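Local coordinates for protein cytochrome c (Shewanella violacea, PDB 6A3L) that binds heme c covalently and probably serves in electron transfer, at residues P36-S39 / E40-T43; F42-R45 / A46-A50. All blocks are in the same frame, centred on the assembly; numbering follows the deposited sequence.

Interaction 1 (P36-S39 / E40-T43)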
ATOM      1  N   PRO A  36      22.638   7.536   3.059  1.00 53.45           N
ATOM      2  CA  PRO A  36      23.230   7.391   1.723  1.00 54.78           C
ATOM      3  C   PRO A  36      22.164   7.214   0.650  1.00 55.26           C
ATOM      4  O   PRO A  36      21.111   6.616   0.880  1.00 53.00           O
ATOM      5  CB  PRO A  36      24.087   6.128   1.858  1.00 53.82           C
ATOM      6  CG  PRO A  36      24.391   6.038   3.318  1.00 52.89           C
ATOM      7  CD  PRO A  36      23.173   6.543   4.008  1.00 54.29           C
ATOM      8  N   PHE A  37      22.449   7.732  -0.541  1.00 52.02           N
ATOM      9  CA  PHE A  37      21.524   7.583  -1.656  1.00 51.26           C
ATOM     10  C   PHE A  37      21.760   6.233  -2.329  1.00 48.76           C
ATOM     11  O   PHE A  37      22.896   5.866  -2.625  1.00 50.82           O
ATOM     12  CB  PHE A  37      21.687   8.731  -2.660  1.00 50.34           C
ATOM     13  CG  PHE A  37      20.638   8.743  -3.752  1.00 46.70           C
ATOM     14  CD1 PHE A  37      19.522   9.545  -3.641  1.00 47.04           C
ATOM     15  CD2 PHE A  37      20.771   7.948  -4.884  1.00 48.34           C
ATOM     16  CE1 PHE A  37      18.552   9.556  -4.640  1.00 45.01           C
ATOM     17  CE2 PHE A  37      19.813   7.957  -5.882  1.00 46.22           C
ATOM     18  CZ  PHE A  37      18.695   8.761  -5.757  1.00 44.18           C
ATOM     19  N   ASP A  38      20.685   5.482  -2.532  1.00 50.75           N
ATOM     20  CA  ASP A  38      20.699   4.215  -3.256  1.00 49.80           C
ATOM     21  C   ASP A  38      19.678   4.313  -4.373  1.00 48.47           C
ATOM     22  O   ASP A  38      18.484   4.479  -4.103  1.00 49.72           O
ATOM     23  CB  ASP A  38      20.365   3.053  -2.315  1.00 46.98           C
ATOM     24  CG  ASP A  38      20.564   1.679  -2.960  1.00 49.58           C
ATOM     25  OD1 ASP A  38      20.047   1.434  -4.077  1.00 47.49           O
ATOM     26  OD2 ASP A  38      21.228   0.832  -2.324  1.00 51.86           O
ATOM     27  N   SER A  39      20.129   4.197  -5.620  1.00 49.68           N
ATOM     28  CA  SER A  39      19.176   4.338  -6.713  1.00 48.24           C
ATOM     29  C   SER A  39      18.142   3.214  -6.684  1.00 47.77           C
ATOM     30  O   SER A  39      16.936   3.483  -6.771  1.00 44.93           O
ATOM     31  CB  SER A  39      19.897   4.413  -8.062  1.00 47.58           C
ATOM     32  OG  SER A  39      20.738   3.298  -8.291  1.00 52.00           O
ATOM     33  N   GLU A  40      18.578   1.960  -6.479  1.00 48.57           N
ATOM     34  CA  GLU A  40      17.616   0.853  -6.489  1.00 49.60           C
ATOM     35  C   GLU A  40      16.581   1.052  -5.401  1.00 43.06           C
ATOM     36  O   GLU A  40      15.379   0.941  -5.641  1.00 44.76           O
ATOM     37  CB  GLU A  40      18.300  -0.514  -6.300  1.00 50.26           C
ATOM     38  CG  GLU A  40      19.458  -0.786  -7.261  1.00 53.96           C
ATOM     39  CD  GLU A  40      20.010  -2.225  -7.223  1.00 58.31           C
ATOM     40  OE1 GLU A  40      20.418  -2.718  -8.313  1.00 53.10           O
ATOM     41  OE2 GLU A  40      20.109  -2.825  -6.113  1.00 58.79           O
ATOM     42  N   ILE A  41      17.029   1.390  -4.202  1.00 44.93           N
ATOM     43  CA  ILE A  41      16.082   1.606  -3.124  1.00 44.78           C
ATOM     44  C   ILE A  41      15.202   2.819  -3.416  1.00 44.98           C
ATOM     45  O   ILE A  41      13.986   2.789  -3.171  1.00 42.39           O
ATOM     46  CB  ILE A  41      16.847   1.712  -1.795  1.00 46.69           C
ATOM     47  CG1 ILE A  41      17.582   0.378  -1.558  1.00 45.40           C
ATOM     48  CG2 ILE A  41      15.888   2.012  -0.649  1.00 43.90           C
ATOM     49  CD1 ILE A  41      18.369   0.301  -0.283  1.00 47.39           C
ATOM     50  N   PHE A  42      15.788   3.890  -3.984  1.00 44.78           N
ATOM     51  CA  PHE A  42      15.013   5.082  -4.340  1.00 42.70           C
ATOM     52  C   PHE A  42      13.901   4.760  -5.341  1.00 43.33           C
ATOM     53  O   PHE A  42      12.757   5.213  -5.189  1.00 40.28           O
ATOM     54  CB  PHE A  42      15.939   6.164  -4.898  1.00 44.55           C
ATOM     55  CG  PHE A  42      15.300   7.525  -4.979  1.00 44.57           C
ATOM     56  CD1 PHE A  42      14.526   7.880  -6.075  1.00 42.31           C
ATOM     57  CD2 PHE A  42      15.476   8.448  -3.955  1.00 43.82           C
ATOM     58  CE1 PHE A  42      13.937   9.128  -6.147  1.00 43.29           C
ATOM     59  CE2 PHE A  42      14.883   9.719  -4.018  1.00 44.67           C
ATOM     60  CZ  PHE A  42      14.111  10.056  -5.113  1.00 44.15           C
ATOM     61  N   THR A  43      14.229   4.011  -6.400  1.00 42.82           N
ATOM     62  CA  THR A  43      13.211   3.618  -7.371  1.00 42.77           C
ATOM     63  C   THR A  43      12.153   2.720  -6.727  1.00 43.48           C
ATOM     64  O   THR A  43      10.959   2.824  -7.037  1.00 42.29           O
ATOM     65  CB  THR A  43      13.875   2.914  -8.550  1.00 44.76           C
ATOM     66  OG1 THR A  43      14.782   3.814  -9.180  1.00 46.58           O
ATOM     67  CG2 THR A  43      12.862   2.475  -9.573  1.00 46.01           C
TER

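Interaction 2 (F42-R45 / A46-A50)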
ATOM      1  N   PHE A  42      15.788   3.890  -3.984  1.00 44.78           N
ATOM      2  CA  PHE A  42      15.013   5.082  -4.340  1.00 42.70           C
ATOM      3  C   PHE A  42      13.901   4.760  -5.341  1.00 43.33           C
ATOM      4  O   PHE A  42      12.757   5.213  -5.189  1.00 40.28           O
ATOM      5  CB  PHE A  42      15.939   6.164  -4.898  1.00 44.55           C
ATOM      6  CG  PHE A  42      15.300   7.525  -4.979  1.00 44.57           C
ATOM      7  CD1 PHE A  42      14.526   7.880  -6.075  1.00 42.31           C
ATOM      8  CD2 PHE A  42      15.476   8.448  -3.955  1.00 43.82           C
ATOM      9  CE1 PHE A  42      13.937   9.128  -6.147  1.00 43.29           C
ATOM     10  CE2 PHE A  42      14.883   9.719  -4.018  1.00 44.67           C
ATOM     11  CZ  PHE A  42      14.111  10.056  -5.113  1.00 44.15           C
ATOM     12  N   THR A  43      14.229   4.011  -6.400  1.00 42.82           N
ATOM     13  CA  THR A  43      13.211   3.618  -7.371  1.00 42.77           C
ATOM     14  C   THR A  43      12.153   2.720  -6.727  1.00 43.48           C
ATOM     15  O   THR A  43      10.959   2.824  -7.037  1.00 42.29           O
ATOM     16  CB  THR A  43      13.875   2.914  -8.550  1.00 44.76           C
ATOM     17  OG1 THR A  43      14.782   3.814  -9.180  1.00 46.58           O
ATOM     18  CG2 THR A  43      12.862   2.475  -9.573  1.00 46.01           C
ATOM     19  N   MET A  44      12.571   1.831  -5.826  1.00 41.69           N
ATOM     20  CA  MET A  44      11.595   1.024  -5.100  1.00 44.58           C
ATOM     21  C   MET A  44      10.654   1.902  -4.290  1.00 41.56           C
ATOM     22  O   MET A  44       9.439   1.676  -4.285  1.00 39.22           O
ATOM     23  CB  MET A  44      12.296   0.033  -4.185  1.00 43.23           C
ATOM     24  CG  MET A  44      11.339  -0.590  -3.173  1.00 44.24           C
ATOM     25  SD  MET A  44      12.281  -1.319  -1.834  1.00 55.21           S
ATOM     26  CE  MET A  44      13.197  -2.564  -2.771  1.00 42.59           C
ATOM     27  N   ARG A  45      11.210   2.892  -3.578  1.00 40.37           N
ATOM     28  CA  ARG A  45      10.390   3.882  -2.883  1.00 42.46           C
ATOM     29  C   ARG A  45       9.456   4.616  -3.842  1.00 39.73           C
ATOM     30  O   ARG A  45       8.272   4.802  -3.539  1.00 41.76           O
ATOM     31  CB  ARG A  45      11.280   4.890  -2.164  1.00 43.59           C
ATOM     32  CG  ARG A  45      12.178   4.248  -1.134  1.00 43.03           C
ATOM     33  CD  ARG A  45      11.343   3.654  -0.022  1.00 42.82           C
ATOM     34  NE  ARG A  45      12.162   3.043   1.014  1.00 44.14           N
ATOM     35  CZ  ARG A  45      11.727   2.087   1.823  1.00 39.64           C
ATOM     36  NH1 ARG A  45      10.497   1.639   1.702  1.00 39.13           N
ATOM     37  NH2 ARG A  45      12.523   1.577   2.739  1.00 41.95           N
ATOM     38  N   ALA A  46       9.956   4.990  -5.023  1.00 38.29           N
ATOM     39  CA  ALA A  46       9.106   5.643  -6.016  1.00 41.55           C
ATOM     40  C   ALA A  46       7.989   4.723  -6.471  1.00 41.29           C
ATOM     41  O   ALA A  46       6.832   5.141  -6.604  1.00 40.44           O
ATOM     42  CB  ALA A  46       9.937   6.077  -7.225  1.00 43.86           C
ATOM     43  N   GLU A  47       8.330   3.468  -6.750  1.00 42.17           N
ATOM     44  CA  GLU A  47       7.310   2.516  -7.149  1.00 40.92           C
ATOM     45  C   GLU A  47       6.239   2.434  -6.085  1.00 37.94           C
ATOM     46  O   GLU A  47       5.041   2.487  -6.392  1.00 37.78           O
ATOM     47  CB  GLU A  47       7.953   1.149  -7.386  1.00 43.64           C
ATOM     48  CG  GLU A  47       8.436   0.942  -8.810  1.00 46.94           C
ATOM     49  CD  GLU A  47       9.192  -0.360  -8.995  1.00 50.95           C
ATOM     50  OE1 GLU A  47       9.263  -1.149  -8.032  1.00 52.10           O
ATOM     51  OE2 GLU A  47       9.731  -0.579 -10.101  1.00 55.60           O
ATOM     52  N   ASN A  48       6.658   2.368  -4.818  1.00 37.13           N
ATOM     53  CA  ASN A  48       5.700   2.206  -3.733  1.00 35.46           C
ATOM     54  C   ASN A  48       4.756   3.395  -3.650  1.00 37.91           C
ATOM     55  O   ASN A  48       3.531   3.219  -3.604  1.00 37.37           O
ATOM     56  CB  ASN A  48       6.432   1.975  -2.409  1.00 35.84           C
ATOM     57  CG  ASN A  48       7.172   0.631  -2.376  1.00 36.32           C
ATOM     58  OD1 ASN A  48       7.007  -0.187  -3.274  1.00 34.67           O
ATOM     59  ND2 ASN A  48       7.935   0.381  -1.314  1.00 33.71           N
ATOM     60  N   VAL A  49       5.301   4.623  -3.690  1.00 39.66           N
ATOM     61  CA  VAL A  49       4.451   5.803  -3.510  1.00 37.57           C
ATOM     62  C   VAL A  49       3.447   5.899  -4.648  1.00 36.73           C
ATOM     63  O   VAL A  49       2.265   6.192  -4.435  1.00 38.46           O
ATOM     64  CB  VAL A  49       5.315   7.073  -3.378  1.00 39.80           C
ATOM     65  CG1 VAL A  49       4.448   8.353  -3.434  1.00 38.95           C
ATOM     66  CG2 VAL A  49       6.141   7.013  -2.078  1.00 35.97           C
ATOM     67  N   ALA A  50       3.888   5.596  -5.866  1.00 36.67           N
ATOM     68  CA  ALA A  50       2.995   5.627  -7.020  1.00 36.06           C
ATOM     69  C   ALA A  50       1.827   4.663  -6.843  1.00 38.91           C
ATOM     70  O   ALA A  50       0.659   5.032  -7.042  1.00 35.88           O
ATOM     71  CB  ALA A  50       3.785   5.296  -8.284  1.00 36.95           C
TER

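Interaction 1 (P36-S39 / E40-T43)
D38 and I41 meet where helix 39-53 begins: D38 OD1 accepts the backbone N-H of I41 over 3.0 Å, which makes D38 the N-cap. The bond is straight at the hydrogen, 167°, yet the amide reaches the oxygen from above the carboxylate plane. The same oxygen lies 2.9 Å from E40 N. With CG anti to the D38 backbone N (chi1 -172°), the carboxylate swings forward over the first turn, where it also lies against the aliphatic branch of I41: D38 CG is 3.5 Å from I41 CG1, and the two side chains cross at about a right angle. Behind the cap the helical ladder starts, F42 N bonding to D38 O at 2.8 Å and T43 N to S39 O at 2.8 Å. One residue before the cap, F37 sends its ring along the helix start to F42. F37 CE1 and CZ do the touching, CZ over one face of the F42 ring and F37 CE1 3.3 Å from F42 CD2. The planes are near parallel, 29° apart, but slid so far that the rings barely overlap, with centroids 5.0 Å apart. Farther out, helix 6-31 backs this corner, M30 touching F37 and I41 while M27 touches F42, and K105 makes a cation-pi contact with F37. Replacing D38 by alanine takes the carboxylate away and would probably leave the I41 amide without its capping acceptor and the first turn more prone to fray. A carboxylate here probably interacts favourably with the helix dipole, as may that of E40, though with D38 OD1 4.7 Å from E40 OE2 the two like charges probably repel each other somewhat.

Interaction 2 (F42-R45 / A46-A50)
From F42 to V49 the backbone runs as a regular alpha-helix, four successive i to i+4 bonds joining F42 O to A46 N, T43 O to E47 N, M44 O to N48 N and R45 O to V49 N, all between 2.7 and 3.0 Å. M44 and N48, one turn apart, lie side by side and point the same way, M44 CG coming to 4.0 Å from N48 ND2. The N48 amide folds back over the preceding turn, its CG anti to its own carbonyl carbon (chi1 -67°), and brings CG within 3.1 Å of M44 O. R45 crosses N48 obliquely, its guanidinium plane turned 74° from the amide plane and its NH1 4.2 Å from N48 ND2. A bend at chi2 (-65°) carries the R45 chain toward helix 6-31, where N23 OD1 accepts from both R45 NH1 and N48 ND2, a shared acceptor that probably offsets the cost of bringing two donors so close; R45 NE also forms a salt bridge with D26, and NH2 another with E58 of the second subunit. In the antiparallel four-helix bundle of cytochromes c', R45 and N48 thus give helix 39-53 polar links to helix 6-31, and R45 one to the second subunit. Its inward side is apolar: A46 packs against M27 and L97, and the side chain of V49, whose CG2 is 3.4 Å from R45 O, lies about 5 Å from the bound heme c. E47 keeps its CB and CG beside T43 O.

Overall arrangement
Interactions 1 and 2 follow one another along helix 39-53, their centres about 10 Å apart. Residues 36-43 come first and take the chain from the loop after helix 6-31 into the helix; residues 42-50 continue it for two further turns, with F42 and T43 common to both. The setting changes along the way: interaction 1 is a surface contact about 19 Å from the chain centre and touches no other subunit, whereas interaction 2 is buried, about 12 Å from that centre, and reaches both the second subunit and the neighbourhood of the heme. One helix thus runs from a capped outer end toward the dimer interface and the cofactor, with helix 6-31 alongside both contacts.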